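Local coordinates for protein 4-alpha-glucanotransferase (Corynebacterium glutamicum, PDB 5B68) that belongs to the amylomaltase family of enzymes and joins an N-terminal beta-sandwich domain to a body built on a TIM barrel, at residues Asp12-Ala17 with Ala62-Arg67; Trp143-Leu148 with Ser154-Leu159; Leu324-Thr329 with Ala398-His403; Ile441-Leu446 with Val491-Leu496. All coordinates share one frame; numbering follows the deposited sequence.

Contact 1 of 4, residues Asp12-Ala17 with Ala62-Arg67; sequences DLYGVA and ALFHDR. With SO4 (sulfate ion), chain G.
L13 lays its side chain over the ring of F64, and tracing it outward from CB shows how the end of helix 5-13 meets helix 54-69. CB sits above the middle of the phenyl ring, 3.9 Å from the F64 centroid and 8° off the ring normal, which qualifies as a CH-pi contact. CG moves on toward the rim at F64 CD2, and there the chain forks. The CD1 branch touches F64 CD2 at 3.8 Å, while L13 CD2 reaches H65 CE1 at 3.7 Å, so the two methyls lie against two consecutive residues of the helix. The phenyl ring is carried out with CG anti to its backbone N (chi1 -179°), which brings one face to L13 and an edge to Y14. That edge completes a T-shaped pair with the face of Y14: the F64 and Y14 centroids are 5.1 Å apart and the planes meet at 69°. Closest there are Y14 CZ and F64 CD1, at 3.6 Å, with Y14 OH near the plane of the F64 ring. Beyond Y14, G15 ends the helix with a Schellman motif, and V16 packs on helix 32-41.

Less than a turn beyond F64, R67 grips a sulfate ion in a two-pronged manner, with NH1 2.9 Å from O1 and NH2 2.9 Å from O2; R59, Q60 and N45 bind the same ion. No hydrogen bond joins 12-17 to 62-67. The contact therefore rests on dispersion and on aromatic geometry, a small, largely apolar patch at the protein surface with the ionic chemistry kept to one side.

Contact 2 of 4, residues Trp143-Leu148 with Ser154-Leu159; sequences WHKLHL and SAECGL
K145 and E156 form the salt bridge of this hairpin: NZ lies 2.8 Å from E156 OE1 and uses the syn lone pair of that oxygen. The bridge runs diagonally, since K145 is opposite G158 in the register, and the lysine chain, extended beyond CG, spans the offset. Six backbone bonds then join the antiparallel strands through the hydrogen-bonded pairs H144-L159, L146-C157 and L148-A155. They are not alike. L146 N meets C157 O at 2.8 Å almost in line with the carbonyl, whereas L159 N gives H144 O a straight bond (175° at the hydrogen) but approaches from above the carbonyl plane, 61° out of it. Between these pairs, E156 CA points a C-H at L146 O, 3.1 Å away.

H147 and E156 lie side by side, ring and carboxylate planes 79° apart, and one water joins H147 ND1 to A155 O, to which it donates at 3.0 Å. On the opposite face the packing is apolar: L146 CB rests 3.9 Å from C157 SG, and L146 CG meets L159 CD2 at 4.2 Å. V77, V99 and I101 of adjoining strands cover this side, while the ring of H144 is bonded to E104 N and P140 O. The hairpin of the beta-sandwich domain is thus amphipathic, with its charged pair on the outer face and its leucines and cysteine turned to the inner one.

Contact 3 of 4, residues Leu324-Thr329 with Ala398-His403; sequences LIDFAT and AQNLSH
N400 meets D326 where helix 396-400 comes up to helix 307-338, and the two segments bury just 115 Å² between them. Before it in sequence, Q399 directs its CB toward the other helix but stops short of 324-329; its side chain lies on W330, one residue past T329, as does that of N400. The amide of N400 does the touching. Its OD1 rests 3.7 Å from D326 CB, and its ND2 is 3.2 Å from D326 O. With CG anti to its own carbonyl carbon (chi1 -66°), the amide projects toward 324-329 while the backbone O is left to a different partner. A water donates to N400 O at 2.9 Å and makes a weak, 3.4 Å bond to D326 OD2. A second water stands 2.9 Å from D326 O and 3.0 Å from N400 OD1, but it has more acceptors around it than protons, so the two bonds need not both be made at once.

L401 is the first residue to leave the helical backbone conformation, and at S402 and H403 a 3-10 turn follows. N400 O lies at the edge of the H403 ring, near its plane, and the H403 side chain also touches E438. On the other helix F327 turns away, stacking with F242. The chemistry is therefore mainly polar: an amide beside a carbonyl and two waters, one of them held weakly on the D326 side, make up a loose contact between the end of helix 396-400 and the flank of helix 307-338, with little apolar contact to reinforce it.

Contact 4 of 4, residues Ile441-Leu446 with Val491-Leu496; sequences IPWRNL and VGILAL. With SO4 (sulfate ion), chain K.
W443 and I493 cross at a slant, the indole reaching between two helices whose segments run at 32° to each other with axes 10.0 Å apart. CG of W443 is anti to the backbone N (chi1 178°), which sends the ring straight toward the second helix. There CD1 touches I493 CG2 at 3.5 Å, and the same methyl approaches R444 CA at 4.4 Å. Farther out on the indole, CZ2 comes within 4.3 Å of L494 CB, while NE1 gives its hydrogen to L490 O, one turn earlier in that helix, fixing the ring's position.

R444 bends away, its chain kinked at chi3 (75°). I441 CD1 covers one face of the guanidinium, 3.5 Å above its plane, and N445 OD1 receives NE in that plane at 3.1 Å. At the edge a sulfate ion is held, NH1 to O3 at 2.6 Å and NH2 to O4 at 2.9 Å.

Helices 441-452 and 487-500 lead into strands 456-459 and 504-507, neighbours in the parallel sheet of the TIM barrel. L387 of strand 382-387 and L465 of a loop pack on W443, and strand 142-150 brings W143 against this pair of helices.

In the fold
Contact 4 is the buried one, an apolar seam between two barrel helices, whereas contact 1 lies at the surface and contacts 2 and 3 are only partly buried. Contacts 1 and 4 both join an aromatic ring to aliphatic side chains, contact 1 adding a T-shaped ring pair, and each has an arginine beside a sulfate; contact 2 is backbone pairing with a salt bridge, and contact 3 depends on an amide and water. W143 of contact 2 packs on both helices of contact 4 (R444, in a cation-pi pair, and I441 on one, I493 and L496 on the other), joining sandwich domain to barrel, and L401 of contact 3 touches P442. Contact 1 touches none of the others.

Contact 1 of 4, residues Asp12-Ala17 with Ala62-Arg67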
loop_
_atom_site.group_PDB
_atom_site.type_symbol
_atom_site.label_atom_id
_atom_site.label_comp_id
_atom_site.label_asym_id
_atom_site.label_seq_id
_atom_site.Cartn_x
_atom_site.Cartn_y
_atom_site.Cartn_z
ATOM N N ASP A 12 -15.627 23.215 6.009
ATOM C CA ASP A 12 -14.405 23.769 5.433
ATOM C C ASP A 12 -13.229 23.784 6.390
ATOM O O ASP A 12 -12.119 23.461 5.984
ATOM C CB ASP A 12 -14.578 25.214 4.934
ATOM C CG ASP A 12 -15.470 25.318 3.732
ATOM O OD1 ASP A 12 -15.803 24.320 3.053
ATOM O OD2 ASP A 12 -15.933 26.449 3.529
ATOM N N LEU A 13 -13.461 24.129 7.656
ATOM C CA LEU A 13 -12.326 24.219 8.644
ATOM C C LEU A 13 -11.710 22.836 8.933
ATOM O O LEU A 13 -10.520 22.702 9.242
ATOM C CB LEU A 13 -12.811 24.802 9.956
ATOM C CG LEU A 13 -13.246 26.274 9.871
ATOM C CD1 LEU A 13 -13.895 26.611 11.199
ATOM C CD2 LEU A 13 -12.112 27.215 9.508
ATOM N N TYR A 14 -12.544 21.812 8.821
ATOM C CA TYR A 14 -12.106 20.413 8.998
ATOM C C TYR A 14 -11.788 19.650 7.737
ATOM O O TYR A 14 -11.470 18.486 7.799
ATOM C CB TYR A 14 -13.163 19.694 9.836
ATOM C CG TYR A 14 -13.089 20.088 11.281
ATOM C CD1 TYR A 14 -12.168 19.475 12.146
ATOM C CD2 TYR A 14 -13.913 21.104 11.799
ATOM C CE1 TYR A 14 -12.087 19.863 13.457
ATOM C CE2 TYR A 14 -13.852 21.464 13.118
ATOM C CZ TYR A 14 -12.940 20.846 13.941
ATOM O OH TYR A 14 -12.918 21.241 15.256
ATOM N N GLY A 15 -11.837 20.320 6.585
ATOM C CA GLY A 15 -11.517 19.691 5.338
ATOM C C GLY A 15 -12.509 18.644 4.865
ATOM O O GLY A 15 -12.119 17.708 4.140
ATOM N N VAL A 16 -13.791 18.848 5.156
ATOM C CA VAL A 16 -14.799 17.902 4.793
ATOM C C VAL A 16 -15.487 18.501 3.600
ATOM O O VAL A 16 -15.975 19.641 3.670
ATOM C CB VAL A 16 -15.788 17.656 5.916
ATOM C CG1 VAL A 16 -16.861 16.645 5.469
ATOM C CG2 VAL A 16 -15.058 17.167 7.168
ATOM N N ALA A 17 -15.477 17.776 2.495
ATOM C CA ALA A 17 -16.093 18.314 1.239
ATOM C C ALA A 17 -17.604 18.390 1.388
ATOM O O ALA A 17 -18.282 17.451 1.882
ATOM C CB ALA A 17 -15.754 17.424 0.044
ATOM N N ALA A 62 -16.252 28.882 16.463
ATOM C CA ALA A 62 -15.474 29.696 17.359
ATOM C C ALA A 62 -14.441 28.888 18.143
ATOM O O ALA A 62 -13.319 29.358 18.293
ATOM C CB ALA A 62 -16.380 30.506 18.324
ATOM N N LEU A 63 -14.809 27.685 18.606
ATOM C CA LEU A 63 -13.876 26.825 19.312
ATOM C C LEU A 63 -12.700 26.391 18.407
ATOM O O LEU A 63 -11.565 26.327 18.889
ATOM C CB LEU A 63 -14.510 25.595 19.948
ATOM C CG LEU A 63 -15.250 25.932 21.265
ATOM C CD1 LEU A 63 -16.257 24.830 21.584
ATOM C CD2 LEU A 63 -14.306 26.138 22.469
ATOM N N PHE A 64 -12.983 26.158 17.122
ATOM C CA PHE A 64 -11.887 25.817 16.188
ATOM C C PHE A 64 -10.874 26.990 16.132
ATOM O O PHE A 64 -9.675 26.775 16.295
ATOM C CB PHE A 64 -12.426 25.534 14.791
ATOM C CG PHE A 64 -11.363 25.157 13.823
ATOM C CD1 PHE A 64 -10.940 23.841 13.763
ATOM C CD2 PHE A 64 -10.656 26.152 13.083
ATOM C CE1 PHE A 64 -9.940 23.472 12.872
ATOM C CE2 PHE A 64 -9.638 25.774 12.208
ATOM C CZ PHE A 64 -9.267 24.455 12.157
ATOM N N HIS A 65 -11.362 28.237 15.905
ATOM C CA HIS A 65 -10.433 29.396 15.789
ATOM C C HIS A 65 -9.705 29.642 17.097
ATOM O O HIS A 65 -8.531 29.901 17.119
ATOM C CB HIS A 65 -11.124 30.641 15.235
ATOM C CG HIS A 65 -11.621 30.465 13.854
ATOM N ND1 HIS A 65 -10.776 30.282 12.785
ATOM C CD2 HIS A 65 -12.875 30.466 13.348
ATOM C CE1 HIS A 65 -11.487 30.184 11.671
ATOM N NE2 HIS A 65 -12.764 30.271 11.998
ATOM N N ASP A 66 -10.395 29.476 18.198
ATOM C CA ASP A 66 -9.773 29.691 19.476
ATOM C C ASP A 66 -8.694 28.642 19.809
ATOM O O ASP A 66 -7.636 28.948 20.302
ATOM C CB ASP A 66 -10.815 29.707 20.606
ATOM C CG ASP A 66 -11.679 30.934 20.599
ATOM O OD1 ASP A 66 -11.448 31.873 19.838
ATOM O OD2 ASP A 66 -12.655 30.882 21.362
ATOM N N ARG A 67 -8.989 27.391 19.507
ATOM C CA ARG A 67 -8.044 26.332 19.733
ATOM C C ARG A 67 -6.838 26.493 18.824
ATOM O O ARG A 67 -5.724 26.261 19.279
ATOM C CB ARG A 67 -8.733 24.976 19.604
ATOM C CG ARG A 67 -9.460 24.652 20.943
ATOM C CD ARG A 67 -10.604 23.658 20.817
ATOM N NE ARG A 67 -11.305 23.523 22.100
ATOM C CZ ARG A 67 -12.444 22.844 22.245
ATOM N NH1 ARG A 67 -13.013 22.240 21.202
ATOM N NH2 ARG A 67 -13.024 22.741 23.442
HETATM S S SO4 G . -16.246 20.751 22.959
HETATM O O1 SO4 G . -15.345 20.634 21.792
HETATM O O2 SO4 G . -15.637 21.697 23.948
HETATM O O3 SO4 G . -17.549 21.320 22.566
HETATM O O4 SO4 G . -16.309 19.333 23.470
#

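Contact 2 of 4, residues Trp143-Leu148 with Ser154-Leu159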
loop_
_atom_site.group_PDB
_atom_site.type_symbol
_atom_site.label_atom_id
_atom_site.label_comp_id
_atom_site.label_asym_id
_atom_site.label_seq_id
_atom_site.Cartn_x
_atom_site.Cartn_y
_atom_site.Cartn_z
ATOM N N TRP A 143 13.989 13.773 10.276
ATOM C CA TRP A 143 12.994 13.856 11.319
ATOM C C TRP A 143 13.527 14.641 12.488
ATOM O O TRP A 143 14.146 14.102 13.368
ATOM C CB TRP A 143 12.602 12.431 11.753
ATOM C CG TRP A 143 11.979 11.723 10.638
ATOM C CD1 TRP A 143 12.603 11.010 9.673
ATOM C CD2 TRP A 143 10.602 11.736 10.300
ATOM N NE1 TRP A 143 11.697 10.553 8.762
ATOM C CE2 TRP A 143 10.455 10.990 9.126
ATOM C CE3 TRP A 143 9.473 12.295 10.883
ATOM C CZ2 TRP A 143 9.224 10.785 8.533
ATOM C CZ3 TRP A 143 8.261 12.092 10.295
ATOM C CH2 TRP A 143 8.139 11.352 9.126
ATOM N N HIS A 144 13.271 15.938 12.439
ATOM C CA HIS A 144 13.708 16.904 13.428
ATOM C C HIS A 144 12.584 17.345 14.363
ATOM O O HIS A 144 11.484 16.851 14.279
ATOM C CB HIS A 144 14.334 18.104 12.730
ATOM C CG HIS A 144 15.210 17.729 11.581
ATOM N ND1 HIS A 144 16.136 16.721 11.660
ATOM C CD2 HIS A 144 15.255 18.179 10.310
ATOM C CE1 HIS A 144 16.745 16.595 10.502
ATOM N NE2 HIS A 144 16.224 17.463 9.662
ATOM N N LYS A 145 12.906 18.246 15.278
ATOM C CA LYS A 145 11.922 18.796 16.172
ATOM C C LYS A 145 12.054 20.299 16.351
ATOM O O LYS A 145 13.143 20.814 16.383
ATOM C CB LYS A 145 12.041 18.137 17.532
ATOM C CG LYS A 145 11.566 16.702 17.567
ATOM C CD LYS A 145 11.111 16.342 18.958
ATOM C CE LYS A 145 10.722 14.886 19.069
ATOM N NZ LYS A 145 10.762 14.459 20.489
ATOM N N LEU A 146 10.919 20.960 16.507
ATOM C CA LEU A 146 10.875 22.323 16.957
ATOM C C LEU A 146 10.535 22.309 18.437
ATOM O O LEU A 146 9.673 21.598 18.879
ATOM C CB LEU A 146 9.841 23.139 16.198
ATOM C CG LEU A 146 10.245 23.702 14.851
ATOM C CD1 LEU A 146 9.036 24.034 14.003
ATOM C CD2 LEU A 146 11.161 24.898 15.001
ATOM N N HIS A 147 11.262 23.100 19.192
ATOM C CA HIS A 147 11.030 23.210 20.635
ATOM C C HIS A 147 10.744 24.644 21.069
ATOM O O HIS A 147 11.477 25.587 20.672
ATOM C CB HIS A 147 12.282 22.804 21.351
ATOM C CG HIS A 147 12.577 21.363 21.302
ATOM N ND1 HIS A 147 11.979 20.474 22.155
ATOM C CD2 HIS A 147 13.453 20.649 20.568
ATOM C CE1 HIS A 147 12.452 19.267 21.933
ATOM N NE2 HIS A 147 13.354 19.341 20.986
ATOM N N LEU A 148 9.730 24.814 21.910
ATOM C CA LEU A 148 9.311 26.116 22.399
ATOM C C LEU A 148 9.383 26.118 23.924
ATOM O O LEU A 148 8.857 25.218 24.597
ATOM C CB LEU A 148 7.911 26.435 21.963
ATOM C CG LEU A 148 7.122 27.553 22.643
ATOM C CD1 LEU A 148 7.846 28.826 22.260
ATOM C CD2 LEU A 148 5.636 27.679 22.358
ATOM N N SER A 154 6.209 24.675 28.070
ATOM C CA SER A 154 7.032 24.154 26.996
ATOM C C SER A 154 6.143 23.405 25.986
ATOM O O SER A 154 5.040 22.966 26.299
ATOM C CB SER A 154 8.184 23.294 27.518
ATOM O OG SER A 154 7.681 22.121 28.115
ATOM N N ALA A 155 6.652 23.304 24.760
ATOM C CA ALA A 155 5.938 22.605 23.657
ATOM C C ALA A 155 6.967 22.090 22.661
ATOM O O ALA A 155 8.126 22.576 22.601
ATOM C CB ALA A 155 4.942 23.503 22.943
ATOM N N GLU A 156 6.570 21.089 21.872
ATOM C CA GLU A 156 7.467 20.604 20.827
ATOM C C GLU A 156 6.568 20.146 19.672
ATOM O O GLU A 156 5.410 19.826 19.885
ATOM C CB GLU A 156 8.346 19.436 21.284
ATOM C CG GLU A 156 7.581 18.230 21.769
ATOM C CD GLU A 156 8.544 17.077 21.987
ATOM O OE1 GLU A 156 8.615 16.157 21.127
ATOM O OE2 GLU A 156 9.325 17.188 22.942
ATOM N N CYS A 157 7.104 20.145 18.470
ATOM C CA CYS A 157 6.444 19.535 17.353
ATOM C C CYS A 157 7.468 18.949 16.388
ATOM O O CYS A 157 8.619 19.295 16.424
ATOM C CB CYS A 157 5.475 20.477 16.673
ATOM S SG CYS A 157 6.274 21.720 15.642
ATOM N N GLY A 158 7.054 17.987 15.552
ATOM C CA GLY A 158 7.971 17.485 14.533
ATOM C C GLY A 158 8.198 18.590 13.526
ATOM O O GLY A 158 7.301 19.382 13.254
ATOM N N LEU A 159 9.395 18.589 12.988
ATOM C CA LEU A 159 9.850 19.397 11.873
ATOM C C LEU A 159 10.494 18.442 10.886
ATOM O O LEU A 159 11.581 17.876 11.167
ATOM C CB LEU A 159 10.895 20.441 12.311
ATOM C CG LEU A 159 11.517 21.297 11.185
ATOM C CD1 LEU A 159 10.508 22.065 10.358
ATOM C CD2 LEU A 159 12.562 22.280 11.691
HETATM O O HOH W 1 10.387 21.491 24.166
#

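Contact 3 of 4, residues Leu324-Thr329 with Ala398-His403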
loop_
_atom_site.group_PDB
_atom_site.type_symbol
_atom_site.label_atom_id
_atom_site.label_comp_id
_atom_site.label_asym_id
_atom_site.label_seq_id
_atom_site.Cartn_x
_atom_site.Cartn_y
_atom_site.Cartn_z
ATOM N N LEU A 324 6.283 -2.163 18.058
ATOM C CA LEU A 324 6.481 -3.669 18.016
ATOM C C LEU A 324 5.820 -4.331 19.215
ATOM O O LEU A 324 5.061 -5.280 19.108
ATOM C CB LEU A 324 7.955 -4.061 17.937
ATOM C CG LEU A 324 8.180 -5.579 17.928
ATOM C CD1 LEU A 324 7.366 -6.228 16.768
ATOM C CD2 LEU A 324 9.629 -5.821 17.847
ATOM N N ILE A 325 6.117 -3.785 20.386
ATOM C CA ILE A 325 5.545 -4.358 21.620
ATOM C C ILE A 325 4.049 -4.261 21.608
ATOM O O ILE A 325 3.396 -5.221 21.978
ATOM C CB ILE A 325 6.075 -3.580 22.837
ATOM C CG1 ILE A 325 7.559 -3.789 22.947
ATOM C CG2 ILE A 325 5.336 -4.024 24.107
ATOM C CD1 ILE A 325 8.279 -2.842 23.887
ATOM N N ASP A 326 3.464 -3.118 21.128
ATOM C CA ASP A 326 2.024 -2.958 21.029
ATOM C C ASP A 326 1.346 -3.966 20.087
ATOM O O ASP A 326 0.300 -4.558 20.400
ATOM C CB ASP A 326 1.612 -1.537 20.586
ATOM C CG ASP A 326 2.004 -0.432 21.600
ATOM O OD1 ASP A 326 2.291 -0.732 22.767
ATOM O OD2 ASP A 326 2.040 0.730 21.153
ATOM N N PHE A 327 1.940 -4.131 18.893
ATOM C CA PHE A 327 1.422 -5.077 17.921
ATOM C C PHE A 327 1.435 -6.532 18.550
ATOM O O PHE A 327 0.464 -7.262 18.469
ATOM C CB PHE A 327 2.309 -5.089 16.679
ATOM C CG PHE A 327 1.975 -6.222 15.737
ATOM C CD1 PHE A 327 0.819 -6.176 15.043
ATOM C CD2 PHE A 327 2.839 -7.295 15.570
ATOM C CE1 PHE A 327 0.489 -7.195 14.165
ATOM C CE2 PHE A 327 2.512 -8.305 14.704
ATOM C CZ PHE A 327 1.337 -8.261 14.033
ATOM N N ALA A 328 2.561 -6.885 19.103
ATOM C CA ALA A 328 2.808 -8.234 19.640
ATOM C C ALA A 328 1.886 -8.502 20.855
ATOM O O ALA A 328 1.404 -9.597 21.025
ATOM C CB ALA A 328 4.241 -8.383 20.034
ATOM N N THR A 329 1.637 -7.471 21.645
ATOM C CA THR A 329 0.744 -7.603 22.807
ATOM C C THR A 329 -0.684 -7.813 22.334
ATOM O O THR A 329 -1.400 -8.637 22.870
ATOM C CB THR A 329 0.829 -6.375 23.721
ATOM O OG1 THR A 329 2.180 -6.201 24.162
ATOM C CG2 THR A 329 -0.148 -6.509 24.884
ATOM N N ALA A 398 -6.084 -0.738 14.291
ATOM C CA ALA A 398 -7.351 -0.073 14.646
ATOM C C ALA A 398 -7.340 0.180 16.133
ATOM O O ALA A 398 -7.781 1.216 16.566
ATOM C CB ALA A 398 -8.581 -0.930 14.250
ATOM N N GLN A 399 -6.786 -0.744 16.889
ATOM C CA GLN A 399 -6.628 -0.568 18.341
ATOM C C GLN A 399 -5.426 0.326 18.691
ATOM O O GLN A 399 -5.599 1.338 19.423
ATOM C CB GLN A 399 -6.505 -1.925 19.083
ATOM C CG GLN A 399 -6.036 -1.764 20.543
ATOM C CD GLN A 399 -5.824 -3.091 21.230
ATOM O OE1 GLN A 399 -4.691 -3.458 21.556
ATOM N NE2 GLN A 399 -6.901 -3.863 21.360
ATOM N N ASN A 400 -4.234 -0.072 18.255
ATOM C CA ASN A 400 -2.979 0.573 18.664
ATOM C C ASN A 400 -2.770 1.987 18.101
ATOM O O ASN A 400 -2.057 2.803 18.731
ATOM C CB ASN A 400 -1.790 -0.300 18.308
ATOM C CG ASN A 400 -1.770 -1.595 19.090
ATOM O OD1 ASN A 400 -2.070 -1.621 20.297
ATOM N ND2 ASN A 400 -1.361 -2.660 18.426
ATOM N N LEU A 401 -3.407 2.269 16.963
ATOM C CA LEU A 401 -3.314 3.551 16.352
ATOM C C LEU A 401 -4.599 4.307 16.455
ATOM O O LEU A 401 -4.782 5.321 15.707
ATOM C CB LEU A 401 -2.858 3.461 14.879
ATOM C CG LEU A 401 -1.533 2.802 14.537
ATOM C CD1 LEU A 401 -1.272 2.941 13.043
ATOM C CD2 LEU A 401 -0.424 3.445 15.285
ATOM N N SER A 402 -5.496 3.909 17.381
ATOM C CA SER A 402 -6.827 4.538 17.470
ATOM C C SER A 402 -6.806 6.048 17.548
ATOM O O SER A 402 -7.677 6.708 17.046
ATOM C CB SER A 402 -7.665 3.981 18.672
ATOM O OG SER A 402 -6.963 4.140 19.909
ATOM N N HIS A 403 -5.810 6.536 18.233
ATOM C CA HIS A 403 -5.617 7.972 18.534
ATOM C C HIS A 403 -5.276 8.822 17.295
ATOM O O HIS A 403 -5.287 10.075 17.377
ATOM C CB HIS A 403 -4.529 8.086 19.629
ATOM C CG HIS A 403 -3.191 7.475 19.273
ATOM N ND1 HIS A 403 -2.058 8.232 18.994
ATOM C CD2 HIS A 403 -2.795 6.181 19.173
ATOM C CE1 HIS A 403 -1.040 7.440 18.704
ATOM N NE2 HIS A 403 -1.469 6.192 18.800
HETATM O O HOH W 2 -1.637 -3.730 22.414
HETATM O O HOH W 3 -0.824 2.521 21.354
#

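Contact 4 of 4, residues Ile441-Leu446 with Val491-Leu496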
loop_
_atom_site.group_PDB
_atom_site.type_symbol
_atom_site.label_atom_id
_atom_site.label_comp_id
_atom_site.label_asym_id
_atom_site.label_seq_id
_atom_site.Cartn_x
_atom_site.Cartn_y
_atom_site.Cartn_z
ATOM N N ILE A 441 4.280 10.185 12.860
ATOM C CA ILE A 441 5.188 9.125 13.164
ATOM C C ILE A 441 4.632 7.732 12.771
ATOM O O ILE A 441 5.423 6.905 12.296
ATOM C CB ILE A 441 5.633 9.170 14.647
ATOM C CG1 ILE A 441 6.433 10.452 14.904
ATOM C CG2 ILE A 441 6.352 7.880 15.031
ATOM C CD1 ILE A 441 7.776 10.571 14.176
ATOM N N PRO A 442 3.304 7.500 12.903
ATOM C CA PRO A 442 2.765 6.197 12.425
ATOM C C PRO A 442 2.905 5.957 10.898
ATOM O O PRO A 442 3.141 4.827 10.458
ATOM C CB PRO A 442 1.327 6.289 12.846
ATOM C CG PRO A 442 1.387 7.079 14.146
ATOM C CD PRO A 442 2.305 8.184 13.723
ATOM N N TRP A 443 2.805 7.038 10.131
ATOM C CA TRP A 443 2.985 6.984 8.652
ATOM C C TRP A 443 4.479 6.709 8.364
ATOM O O TRP A 443 4.846 5.808 7.575
ATOM C CB TRP A 443 2.537 8.305 8.043
ATOM C CG TRP A 443 2.693 8.467 6.570
ATOM C CD1 TRP A 443 3.177 9.563 5.956
ATOM C CD2 TRP A 443 2.230 7.601 5.528
ATOM N NE1 TRP A 443 3.155 9.402 4.597
ATOM C CE2 TRP A 443 2.512 8.240 4.306
ATOM C CE3 TRP A 443 1.599 6.362 5.504
ATOM C CZ2 TRP A 443 2.241 7.652 3.068
ATOM C CZ3 TRP A 443 1.332 5.771 4.317
ATOM C CH2 TRP A 443 1.633 6.432 3.076
ATOM N N ARG A 444 5.400 7.475 9.019
ATOM C CA ARG A 444 6.796 7.190 8.928
ATOM C C ARG A 444 7.148 5.707 9.224
ATOM O O ARG A 444 7.912 5.084 8.479
ATOM C CB ARG A 444 7.636 8.040 9.930
ATOM C CG ARG A 444 9.129 7.769 9.777
ATOM C CD ARG A 444 9.926 8.486 10.865
ATOM N NE ARG A 444 9.783 7.811 12.128
ATOM C CZ ARG A 444 10.302 8.236 13.291
ATOM N NH1 ARG A 444 10.987 9.369 13.332
ATOM N NH2 ARG A 444 10.069 7.556 14.441
ATOM N N ASN A 445 6.625 5.190 10.335
ATOM C CA ASN A 445 7.080 3.895 10.805
ATOM C C ASN A 445 6.600 2.762 9.871
ATOM O O ASN A 445 7.396 1.821 9.605
ATOM C CB ASN A 445 6.607 3.669 12.237
ATOM C CG ASN A 445 7.386 4.528 13.243
ATOM O OD1 ASN A 445 8.348 5.178 12.909
ATOM N ND2 ASN A 445 6.973 4.470 14.472
ATOM N N LEU A 446 5.361 2.839 9.376
ATOM C CA LEU A 446 4.899 1.807 8.446
ATOM C C LEU A 446 5.730 1.871 7.136
ATOM O O LEU A 446 6.216 0.829 6.641
ATOM C CB LEU A 446 3.426 1.836 8.244
ATOM C CG LEU A 446 2.820 2.856 7.300
ATOM C CD1 LEU A 446 2.827 2.433 5.831
ATOM C CD2 LEU A 446 1.449 3.151 7.758
ATOM N N VAL A 491 2.681 13.022 1.036
ATOM C CA VAL A 491 3.517 12.781 -0.147
ATOM C C VAL A 491 4.940 13.065 0.158
ATOM O O VAL A 491 5.859 12.317 -0.264
ATOM C CB VAL A 491 3.117 13.682 -1.348
ATOM C CG1 VAL A 491 4.083 13.503 -2.504
ATOM C CG2 VAL A 491 1.705 13.395 -1.828
ATOM N N GLY A 492 5.167 14.148 0.912
ATOM C CA GLY A 492 6.559 14.530 1.282
ATOM C C GLY A 492 7.245 13.464 2.122
ATOM O O GLY A 492 8.425 13.166 1.918
ATOM N N ILE A 493 6.513 12.896 3.040
ATOM C CA ILE A 493 7.066 11.836 3.864
ATOM C C ILE A 493 7.259 10.532 3.073
ATOM O O ILE A 493 8.192 9.839 3.310
ATOM C CB ILE A 493 6.212 11.663 5.126
ATOM C CG1 ILE A 493 6.417 12.886 6.069
ATOM C CG2 ILE A 493 6.548 10.355 5.881
ATOM C CD1 ILE A 493 5.323 13.025 7.136
ATOM N N LEU A 494 6.352 10.177 2.169
ATOM C CA LEU A 494 6.577 9.068 1.317
ATOM C C LEU A 494 7.882 9.268 0.532
ATOM O O LEU A 494 8.729 8.362 0.444
ATOM C CB LEU A 494 5.369 8.884 0.384
ATOM C CG LEU A 494 5.517 7.922 -0.770
ATOM C CD1 LEU A 494 5.737 6.530 -0.239
ATOM C CD2 LEU A 494 4.262 7.966 -1.614
ATOM N N ALA A 495 8.079 10.453 -0.025
ATOM C CA ALA A 495 9.298 10.735 -0.790
ATOM C C ALA A 495 10.551 10.673 0.098
ATOM O O ALA A 495 11.582 10.103 -0.340
ATOM C CB ALA A 495 9.228 12.062 -1.517
ATOM N N LEU A 496 10.418 11.172 1.317
ATOM C CA LEU A 496 11.513 11.154 2.264
ATOM C C LEU A 496 11.913 9.726 2.601
ATOM O O LEU A 496 13.087 9.397 2.471
ATOM C CB LEU A 496 11.184 11.919 3.524
ATOM C CG LEU A 496 12.183 11.870 4.705
ATOM C CD1 LEU A 496 13.572 12.330 4.340
ATOM C CD2 LEU A 496 11.597 12.708 5.835
HETATM S S SO4 K . 11.823 9.852 16.804
HETATM O O1 SO4 K . 13.140 10.006 17.479
HETATM O O2 SO4 K . 10.718 10.449 17.600
HETATM O O3 SO4 K . 11.852 10.554 15.481
HETATM O O4 SO4 K . 11.607 8.387 16.705
#